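PDB 3HOL: TbpB from Actinobacillus pleuropneumoniae, which probably binds host transferrin at the bacterial surface as the lipoprotein part of a receptor for iron acquisition. Local coordinates for residues A[81-86]-A[243-248]; A[119-124]-A[172-177]; A[123-128]-A[260-265]. All coordinates share one frame; numbering follows the deposited sequence.

Contact 1: residues A[81-86]-A[243-248]; sequences LQYVRS and AEEMAG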
loop_
_atom_site.group_PDB
_atom_site.type_symbol
_atom_site.label_atom_id
_atom_site.label_comp_id
_atom_site.label_asym_id
_atom_site.label_seq_id
_atom_site.Cartn_x
_atom_site.Cartn_y
_atom_site.Cartn_z
ATOM N N LEU A 81 9.769 -16.445 5.336
ATOM C CA LEU A 81 9.196 -15.160 4.873
ATOM C C LEU A 81 7.891 -15.434 4.171
ATOM O O LEU A 81 7.875 -16.132 3.161
ATOM C CB LEU A 81 10.178 -14.419 3.922
ATOM C CG LEU A 81 11.470 -13.974 4.619
ATOM C CD1 LEU A 81 12.435 -13.306 3.652
ATOM C CD2 LEU A 81 11.136 -12.997 5.789
ATOM N N GLN A 82 6.794 -14.877 4.692
ATOM C CA GLN A 82 5.463 -15.094 4.104
ATOM C C GLN A 82 5.000 -13.988 3.164
ATOM O O GLN A 82 4.136 -14.205 2.304
ATOM C CB GLN A 82 4.419 -15.239 5.229
ATOM C CG GLN A 82 4.692 -16.390 6.191
ATOM C CD GLN A 82 3.654 -16.403 7.266
ATOM O OE1 GLN A 82 3.886 -15.892 8.355
ATOM N NE2 GLN A 82 2.474 -16.914 6.948
ATOM N N TYR A 83 5.548 -12.793 3.305
ATOM C CA TYR A 83 4.959 -11.629 2.610
ATOM C C TYR A 83 5.987 -10.864 1.795
ATOM O O TYR A 83 5.596 -9.983 1.032
ATOM C CB TYR A 83 4.361 -10.645 3.649
ATOM C CG TYR A 83 3.277 -11.304 4.460
ATOM C CD1 TYR A 83 2.042 -11.615 3.859
ATOM C CD2 TYR A 83 3.465 -11.611 5.813
ATOM C CE1 TYR A 83 1.009 -12.233 4.574
ATOM C CE2 TYR A 83 2.439 -12.218 6.558
ATOM C CZ TYR A 83 1.204 -12.532 5.925
ATOM O OH TYR A 83 0.163 -13.138 6.623
ATOM N N VAL A 84 7.284 -11.128 1.979
ATOM C CA VAL A 84 8.295 -10.346 1.237
ATOM C C VAL A 84 9.362 -11.259 0.604
ATOM O O VAL A 84 9.515 -12.404 1.011
ATOM C CB VAL A 84 8.988 -9.277 2.143
ATOM C CG1 VAL A 84 7.971 -8.346 2.760
ATOM C CG2 VAL A 84 9.870 -9.932 3.274
ATOM N N ARG A 85 10.091 -10.762 -0.388
ATOM C CA ARG A 85 11.263 -11.507 -0.915
ATOM C C ARG A 85 12.198 -10.511 -1.563
ATOM O O ARG A 85 11.757 -9.660 -2.343
ATOM C CB ARG A 85 10.842 -12.547 -1.990
ATOM C CG ARG A 85 12.022 -13.395 -2.495
ATOM C CD ARG A 85 11.577 -14.492 -3.493
ATOM N NE ARG A 85 12.697 -15.401 -3.848
ATOM C CZ ARG A 85 12.565 -16.520 -4.566
ATOM N NH1 ARG A 85 11.340 -16.914 -4.977
ATOM N NH2 ARG A 85 13.648 -17.271 -4.836
ATOM N N SER A 86 13.483 -10.610 -1.273
ATOM C CA SER A 86 14.462 -9.827 -2.005
ATOM C C SER A 86 15.593 -10.772 -2.442
ATOM O O SER A 86 15.742 -11.902 -1.918
ATOM C CB SER A 86 14.971 -8.674 -1.124
ATOM O OG SER A 86 15.597 -9.217 0.041
ATOM N N ALA A 243 2.131 -5.843 9.526
ATOM C CA ALA A 243 3.561 -5.454 9.415
ATOM C C ALA A 243 4.517 -6.535 10.000
ATOM O O ALA A 243 5.552 -6.229 10.592
ATOM C CB ALA A 243 3.805 -4.056 10.053
ATOM N N GLU A 244 4.148 -7.802 9.805
ATOM C CA GLU A 244 4.999 -8.915 10.178
ATOM C C GLU A 244 6.404 -8.828 9.541
ATOM O O GLU A 244 7.347 -9.263 10.136
ATOM C CB GLU A 244 4.349 -10.237 9.752
ATOM C CG GLU A 244 3.068 -10.602 10.571
ATOM C CD GLU A 244 1.759 -10.125 9.974
ATOM O OE1 GLU A 244 1.666 -9.108 9.245
ATOM O OE2 GLU A 244 0.753 -10.761 10.286
ATOM N N GLU A 245 6.512 -8.251 8.343
ATOM C CA GLU A 245 7.753 -8.298 7.566
ATOM C C GLU A 245 7.957 -6.933 6.896
ATOM O O GLU A 245 7.030 -6.073 6.901
ATOM C CB GLU A 245 7.668 -9.426 6.505
ATOM C CG GLU A 245 7.637 -10.845 7.189
ATOM C CD GLU A 245 7.350 -11.948 6.229
ATOM O OE1 GLU A 245 7.438 -11.747 4.998
ATOM O OE2 GLU A 245 7.004 -13.026 6.701
ATOM N N MET A 246 9.169 -6.709 6.371
ATOM C CA MET A 246 9.478 -5.431 5.728
ATOM C C MET A 246 10.454 -5.692 4.585
ATOM O O MET A 246 11.212 -6.681 4.603
ATOM C CB MET A 246 10.059 -4.423 6.744
ATOM C CG MET A 246 11.342 -4.959 7.419
ATOM S SD MET A 246 12.133 -3.722 8.496
ATOM C CE MET A 246 13.045 -2.696 7.250
ATOM N N ALA A 247 10.438 -4.820 3.576
ATOM C CA ALA A 247 11.365 -4.965 2.451
ATOM C C ALA A 247 11.556 -3.581 1.866
ATOM O O ALA A 247 10.698 -2.682 2.055
ATOM C CB ALA A 247 10.801 -5.944 1.399
ATOM N N GLY A 248 12.678 -3.371 1.208
ATOM C CA GLY A 248 12.896 -2.054 0.570
ATOM C C GLY A 248 14.206 -1.949 -0.147
ATOM O O GLY A 248 14.880 -2.966 -0.411
HETATM O O HOH W 1 5.671 -13.481 8.871
HETATM O O HOH W 2 0.190 -13.007 9.120
#

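Contact 2: residues A[119-124]-A[172-177]; sequences LLTYTG and TSQFEV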
loop_
_atom_site.group_PDB
_atom_site.type_symbol
_atom_site.label_atom_id
_atom_site.label_comp_id
_atom_site.label_asym_id
_atom_site.label_seq_id
_atom_site.Cartn_x
_atom_site.Cartn_y
_atom_site.Cartn_z
ATOM N N LEU A 119 8.735 -2.305 20.741
ATOM C CA LEU A 119 9.977 -1.997 19.982
ATOM C C LEU A 119 10.391 -3.295 19.299
ATOM O O LEU A 119 10.687 -4.274 19.971
ATOM C CB LEU A 119 11.062 -1.461 20.930
ATOM C CG LEU A 119 12.472 -1.101 20.452
ATOM C CD1 LEU A 119 12.460 0.036 19.420
ATOM C CD2 LEU A 119 13.261 -0.684 21.707
ATOM N N LEU A 120 10.321 -3.336 17.971
ATOM C CA LEU A 120 10.481 -4.603 17.259
ATOM C C LEU A 120 11.707 -4.654 16.344
ATOM O O LEU A 120 11.994 -3.702 15.611
ATOM C CB LEU A 120 9.201 -4.941 16.474
ATOM C CG LEU A 120 7.986 -5.437 17.286
ATOM C CD1 LEU A 120 6.749 -5.296 16.410
ATOM C CD2 LEU A 120 8.168 -6.869 17.756
ATOM N N THR A 121 12.429 -5.760 16.417
ATOM C CA THR A 121 13.657 -5.953 15.599
ATOM C C THR A 121 13.304 -6.830 14.421
ATOM O O THR A 121 12.810 -7.916 14.624
ATOM C CB THR A 121 14.767 -6.618 16.453
ATOM O OG1 THR A 121 15.183 -5.658 17.408
ATOM C CG2 THR A 121 15.978 -7.014 15.609
ATOM N N TYR A 122 13.521 -6.340 13.191
ATOM C CA TYR A 122 13.344 -7.176 11.997
ATOM C C TYR A 122 14.753 -7.623 11.583
ATOM O O TYR A 122 15.668 -6.783 11.446
ATOM C CB TYR A 122 12.747 -6.345 10.878
ATOM C CG TYR A 122 11.329 -5.919 11.107
ATOM C CD1 TYR A 122 10.292 -6.516 10.392
ATOM C CD2 TYR A 122 11.014 -4.911 12.039
ATOM C CE1 TYR A 122 8.931 -6.097 10.581
ATOM C CE2 TYR A 122 9.661 -4.501 12.252
ATOM C CZ TYR A 122 8.646 -5.101 11.511
ATOM O OH TYR A 122 7.356 -4.708 11.688
ATOM N N THR A 123 14.904 -8.919 11.325
ATOM C CA THR A 123 16.151 -9.503 10.930
ATOM C C THR A 123 16.010 -10.185 9.593
ATOM O O THR A 123 15.007 -10.883 9.347
ATOM C CB THR A 123 16.598 -10.553 11.976
ATOM O OG1 THR A 123 16.785 -9.881 13.234
ATOM C CG2 THR A 123 17.958 -11.103 11.593
ATOM N N GLY A 124 17.036 -10.041 8.749
ATOM C CA GLY A 124 17.010 -10.648 7.414
ATOM C C GLY A 124 18.315 -10.439 6.663
ATOM O O GLY A 124 19.393 -10.536 7.252
ATOM N N THR A 172 23.939 -9.433 5.802
ATOM C CA THR A 172 22.802 -9.615 6.711
ATOM C C THR A 172 22.266 -8.258 7.158
ATOM O O THR A 172 23.023 -7.258 7.215
ATOM C CB THR A 172 23.241 -10.380 8.003
ATOM O OG1 THR A 172 24.294 -9.646 8.648
ATOM C CG2 THR A 172 23.751 -11.808 7.633
ATOM N N SER A 173 20.969 -8.209 7.469
ATOM C CA SER A 173 20.369 -6.946 7.827
ATOM C C SER A 173 19.639 -7.069 9.160
ATOM O O SER A 173 19.118 -8.140 9.510
ATOM C CB SER A 173 19.398 -6.513 6.729
ATOM O OG SER A 173 18.330 -7.425 6.668
ATOM N N GLN A 174 19.578 -5.957 9.883
ATOM C CA GLN A 174 18.842 -5.876 11.120
ATOM C C GLN A 174 18.280 -4.463 11.270
ATOM O O GLN A 174 18.991 -3.480 11.035
ATOM C CB GLN A 174 19.725 -6.290 12.318
ATOM C CG GLN A 174 19.001 -6.268 13.671
ATOM C CD GLN A 174 19.817 -6.832 14.832
ATOM O OE1 GLN A 174 20.449 -7.874 14.707
ATOM N NE2 GLN A 174 19.794 -6.135 15.981
ATOM N N PHE A 175 16.994 -4.362 11.633
ATOM C CA PHE A 175 16.338 -3.067 11.772
ATOM C C PHE A 175 15.591 -3.018 13.097
ATOM O O PHE A 175 15.016 -4.019 13.506
ATOM C CB PHE A 175 15.322 -2.841 10.629
ATOM C CG PHE A 175 15.914 -3.026 9.242
ATOM C CD1 PHE A 175 16.524 -1.953 8.577
ATOM C CD2 PHE A 175 15.863 -4.278 8.620
ATOM C CE1 PHE A 175 17.116 -2.145 7.287
ATOM C CE2 PHE A 175 16.422 -4.490 7.320
ATOM C CZ PHE A 175 17.039 -3.433 6.659
ATOM N N GLU A 176 15.614 -1.874 13.778
ATOM C CA GLU A 176 14.823 -1.751 15.002
ATOM C C GLU A 176 13.770 -0.698 14.779
ATOM O O GLU A 176 14.085 0.439 14.472
ATOM C CB GLU A 176 15.732 -1.367 16.190
ATOM C CG GLU A 176 14.966 -1.146 17.467
ATOM C CD GLU A 176 15.842 -0.486 18.551
ATOM O OE1 GLU A 176 16.550 -1.242 19.224
ATOM O OE2 GLU A 176 15.850 0.770 18.695
ATOM N N VAL A 177 12.502 -1.074 14.925
ATOM C CA VAL A 177 11.408 -0.144 14.647
ATOM C C VAL A 177 10.713 0.221 15.966
ATOM O O VAL A 177 10.216 -0.656 16.692
ATOM C CB VAL A 177 10.382 -0.695 13.620
ATOM C CG1 VAL A 177 9.246 0.350 13.355
ATOM C CG2 VAL A 177 11.114 -1.049 12.280
HETATM O O HOH W 3 17.744 -4.474 16.625
#

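Contact 3: residues A[123-128]-A[260-265]; sequences TGSWDF and VFSAKH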
loop_
_atom_site.group_PDB
_atom_site.type_symbol
_atom_site.label_atom_id
_atom_site.label_comp_id
_atom_site.label_asym_id
_atom_site.label_seq_id
_atom_site.Cartn_x
_atom_site.Cartn_y
_atom_site.Cartn_z
ATOM N N THR A 123 14.904 -8.919 11.325
ATOM C CA THR A 123 16.151 -9.503 10.930
ATOM C C THR A 123 16.010 -10.185 9.593
ATOM O O THR A 123 15.007 -10.883 9.347
ATOM C CB THR A 123 16.598 -10.553 11.976
ATOM O OG1 THR A 123 16.785 -9.881 13.234
ATOM C CG2 THR A 123 17.958 -11.103 11.593
ATOM N N GLY A 124 17.036 -10.041 8.749
ATOM C CA GLY A 124 17.010 -10.648 7.414
ATOM C C GLY A 124 18.315 -10.439 6.663
ATOM O O GLY A 124 19.393 -10.536 7.252
ATOM N N SER A 125 18.228 -10.208 5.341
ATOM C CA SER A 125 19.429 -10.096 4.515
ATOM C C SER A 125 19.368 -8.833 3.697
ATOM O O SER A 125 18.395 -8.101 3.753
ATOM C CB SER A 125 19.541 -11.269 3.530
ATOM O OG SER A 125 18.445 -11.245 2.601
ATOM N N TRP A 126 20.439 -8.567 2.960
ATOM C CA TRP A 126 20.389 -7.513 1.962
ATOM C C TRP A 126 21.224 -8.025 0.779
ATOM O O TRP A 126 21.943 -9.020 0.923
ATOM C CB TRP A 126 20.868 -6.171 2.521
ATOM C CG TRP A 126 22.365 -6.078 2.963
ATOM C CD1 TRP A 126 22.943 -6.634 4.094
ATOM C CD2 TRP A 126 23.402 -5.339 2.313
ATOM N NE1 TRP A 126 24.291 -6.307 4.150
ATOM C CE2 TRP A 126 24.591 -5.518 3.069
ATOM C CE3 TRP A 126 23.453 -4.569 1.140
ATOM C CZ2 TRP A 126 25.807 -4.954 2.698
ATOM C CZ3 TRP A 126 24.677 -3.990 0.767
ATOM C CH2 TRP A 126 25.844 -4.194 1.555
ATOM N N ASP A 127 21.043 -7.392 -0.380
ATOM C CA ASP A 127 21.702 -7.744 -1.621
ATOM C C ASP A 127 21.913 -6.432 -2.373
ATOM O O ASP A 127 21.321 -5.408 -2.000
ATOM C CB ASP A 127 20.786 -8.679 -2.434
ATOM C CG ASP A 127 20.827 -10.113 -1.902
ATOM O OD1 ASP A 127 21.872 -10.747 -2.091
ATOM O OD2 ASP A 127 19.808 -10.572 -1.313
ATOM N N PHE A 128 22.719 -6.457 -3.434
ATOM C CA PHE A 128 23.081 -5.233 -4.134
ATOM C C PHE A 128 23.613 -5.553 -5.496
ATOM O O PHE A 128 24.047 -6.700 -5.766
ATOM C CB PHE A 128 24.185 -4.420 -3.385
ATOM C CG PHE A 128 25.505 -5.177 -3.193
ATOM C CD1 PHE A 128 26.506 -5.143 -4.170
ATOM C CD2 PHE A 128 25.758 -5.886 -2.020
ATOM C CE1 PHE A 128 27.715 -5.854 -3.988
ATOM C CE2 PHE A 128 26.951 -6.593 -1.841
ATOM C CZ PHE A 128 27.929 -6.564 -2.836
ATOM N N VAL A 260 19.012 -3.776 -1.874
ATOM C CA VAL A 260 17.666 -4.230 -1.497
ATOM C C VAL A 260 17.757 -5.004 -0.187
ATOM O O VAL A 260 18.823 -5.474 0.173
ATOM C CB VAL A 260 16.992 -5.191 -2.559
ATOM C CG1 VAL A 260 16.746 -4.471 -3.910
ATOM C CG2 VAL A 260 17.880 -6.475 -2.818
ATOM N N PHE A 261 16.636 -5.144 0.521
ATOM C CA PHE A 261 16.668 -5.867 1.797
ATOM C C PHE A 261 15.286 -6.383 2.115
ATOM O O PHE A 261 14.295 -5.904 1.583
ATOM C CB PHE A 261 17.216 -4.967 2.938
ATOM C CG PHE A 261 16.588 -3.596 2.990
ATOM C CD1 PHE A 261 15.407 -3.367 3.695
ATOM C CD2 PHE A 261 17.196 -2.523 2.355
ATOM C CE1 PHE A 261 14.822 -2.095 3.736
ATOM C CE2 PHE A 261 16.608 -1.244 2.383
ATOM C CZ PHE A 261 15.423 -1.039 3.078
ATOM N N SER A 262 15.240 -7.439 2.914
ATOM C CA SER A 262 13.975 -7.938 3.466
ATOM C C SER A 262 14.268 -8.589 4.836
ATOM O O SER A 262 15.371 -9.092 5.090
ATOM C CB SER A 262 13.337 -8.956 2.492
ATOM O OG SER A 262 14.232 -10.033 2.223
ATOM N N ALA A 263 13.274 -8.568 5.725
ATOM C CA ALA A 263 13.482 -8.986 7.093
ATOM C C ALA A 263 12.119 -9.222 7.748
ATOM O O ALA A 263 11.111 -8.761 7.262
ATOM C CB ALA A 263 14.243 -7.905 7.852
ATOM N N LYS A 264 12.123 -9.916 8.883
ATOM C CA LYS A 264 10.898 -10.302 9.578
ATOM C C LYS A 264 11.145 -10.102 11.062
ATOM O O LYS A 264 12.261 -10.373 11.522
ATOM C CB LYS A 264 10.655 -11.780 9.282
ATOM C CG LYS A 264 9.651 -12.493 10.172
ATOM C CD LYS A 264 9.584 -14.002 9.795
ATOM C CE LYS A 264 8.569 -14.734 10.691
ATOM N NZ LYS A 264 7.255 -13.997 10.793
ATOM N N HIS A 265 10.129 -9.622 11.800
ATOM C CA HIS A 265 10.310 -9.386 13.220
ATOM C C HIS A 265 10.029 -10.676 14.026
ATOM O O HIS A 265 9.394 -11.597 13.553
ATOM C CB HIS A 265 9.508 -8.164 13.764
ATOM C CG HIS A 265 8.029 -8.401 13.930
ATOM N ND1 HIS A 265 7.504 -9.234 14.897
ATOM C CD2 HIS A 265 6.962 -7.883 13.269
ATOM C CE1 HIS A 265 6.187 -9.239 14.813
ATOM N NE2 HIS A 265 5.828 -8.409 13.846
HETATM O O HOH W 4 16.089 -11.854 3.366
#

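Contact 1: residues A[81-86]-A[243-248]
The carboxylate of Glu-245 docks against three successive backbone N-H groups of the loop that leads into strand 84-91. OE2 takes Gln-82 N at 2.7 Å through its syn lone pair, in a nearly straight bond. OE1 accepts Tyr-83 N, also at 2.7 Å, on its syn side but 34° out of the carboxylate plane, and Val-84 N adds a weak bond to the same oxygen. Both oxygens are therefore gripped by main chain, which probably steadies the charge of a buried acid. The side chain reaches them fully extended beyond CG, with CG anti to its own carbonyl carbon (chi1 -67°).

Glu-244 and Glu-245 form a classic beta bulge opposite Tyr-239 of strand 231-239, and this turns both acids to the same side, toward 81-86. The bulge lies at the start of strand 245-251 in the barrel, whereas strand 84-91 belongs to a separate five-stranded sheet, consistent with the handle domain of the N lobe packing on its barrel.

Two waters extend the polar contact. Water 1 donates to Glu-245 OE2 (2.6 Å) and to Gln-82 OE1; water 2 joins Tyr-83 OH to Glu-244 OE2, while Glu-244 OE1 is held by Lys-242 N.

The apolar contact is between Val-84 CB and Ala-247 CB, 3.9 Å apart; Val-84 CG1 also lies 3.9 Å from Glu-245 CB. Other side chains make van der Waals contact with the carboxylates: Leu-81 CD2 comes to 4.0 Å from Glu-245 CD. Tyr-83 CE2 lies 4.1 Å from Glu-244 CD, and the ring also touches Pro-241 and Tyr-239.

Contact 2: residues A[119-124]-A[172-177]
Tyr-122 and Val-177 meet diagonally between neighbouring antiparallel strands, the CG2 methyl of the valine lying obliquely to the ring at 3.7 Å from CE2. Tyr-122 CG lies anti to its carbonyl carbon, beside the backbone N (chi1 -69°), with the CD2 and CE2 atoms of the ring near that methyl. Phe-175, directly paired with Tyr-122, touches it mainly at the base, CB to CB 4.4 Å. Tyr-122 OH is hydrogen-bonded to Ala-243 O, and Met-246 packs against both rings.

These side chains, with Leu-120, fill the interior of the N-lobe beta barrel, where 119-124 and 172-177 are adjacent strands in regular register. Six backbone hydrogen bonds join Leu-120 to Val-177, Tyr-122 to Phe-175 and Gly-124 to Ser-173; Ser-173 N approaches Gly-124 O from above the carbonyl plane.

The face with Thr-121, Gln-174 and Glu-176 is more exposed and mixes polar and aliphatic groups. At its margin Leu-119 CD1 packs tightly against CG and the carboxylate of Glu-176, 3.4 Å from CG. Thr-121 lays its CG2 methyl 3.7 Å from Gln-174 CG, and water 3 links Thr-121 OG1 (2.9 Å) to Gln-174 NE2, from which it accepts at 2.7 Å.

Contact 3: residues A[123-128]-A[260-265]
Trp-126 and Phe-261 both place CG between the backbone N and the carbonyl carbon (chi1 65° and 48°), which swings the indole and the phenyl ring off the pair. What remains in touch is Trp-126 CB and Phe-261 CB, 3.9 Å apart, brought together by the non-hydrogen-bonded pairing of the two residues. Each ring then finds a partner elsewhere: the indole NE1 bonds to Ser-189 O, and the Phe-261 ring meets that of Phe-175.

Val-260 carries CG2 in the same kind of position, where the methyl touches Asp-127 CB at 3.7 Å on the opposite face of the sheet. Asp-127 OD2 forms a salt bridge with Lys-75 and OD1 a hydrogen bond with Ser-161. Next along this face, Ser-125 and Ser-262 are joined tip to tip through water 4, which lies 2.6 Å from Ser-125 OG and 2.8 Å from Ser-262 OG. The latter hydroxyl is also hydrogen-bonded to Ser-86.

The backbones run antiparallel with six hydrogen bonds, linking Thr-123 to Lys-264, Ser-125 to Ser-262 and Asp-127 to Val-260. The return bond from Ser-262 N to Ser-125 O is weak at 3.3 Å. Between these pairs Gly-124, with no side chain, lets its CA come within 3.9 Å of Ala-263 CA, and a C-H of Gly-124 CA points at Ser-262 O, CA to O 3.2 Å. The Ala-263 methyl packs on the carbonyl of Thr-123, CB to C 3.4 Å.

Strands 119-133 and 257-265 are the first and last of the eight-stranded up-and-down barrel, and their pairing closes it. Strand 171-178 continues the barrel beyond 119-133 and strand 245-251 beyond 257-265, while Val-84 and Ser-86 of strand 84-91 lie against the face that carries Ser-262 and Val-260.

How the contacts relate
From the N terminus, 81-86 comes first, at the start of a strand in the small five-stranded sheet; contact 1 joins it to 243-248, closing a long loop that holds most of the barrel. Within that loop lies contact 2, the shorter closure between 119-124 and 172-177. Contact 3 starts from the same strand as contact 2, sharing Thr-123 and Gly-124, but runs on to 260-265, so it crosses contact 1 and its loop spans segment 172-177. Contacts 2 and 3 thus use the two edges of strand 119-133 in the barrel wall, and contact 1 ties the five-stranded sheet to strand 245-251, the neighbour of 257-265.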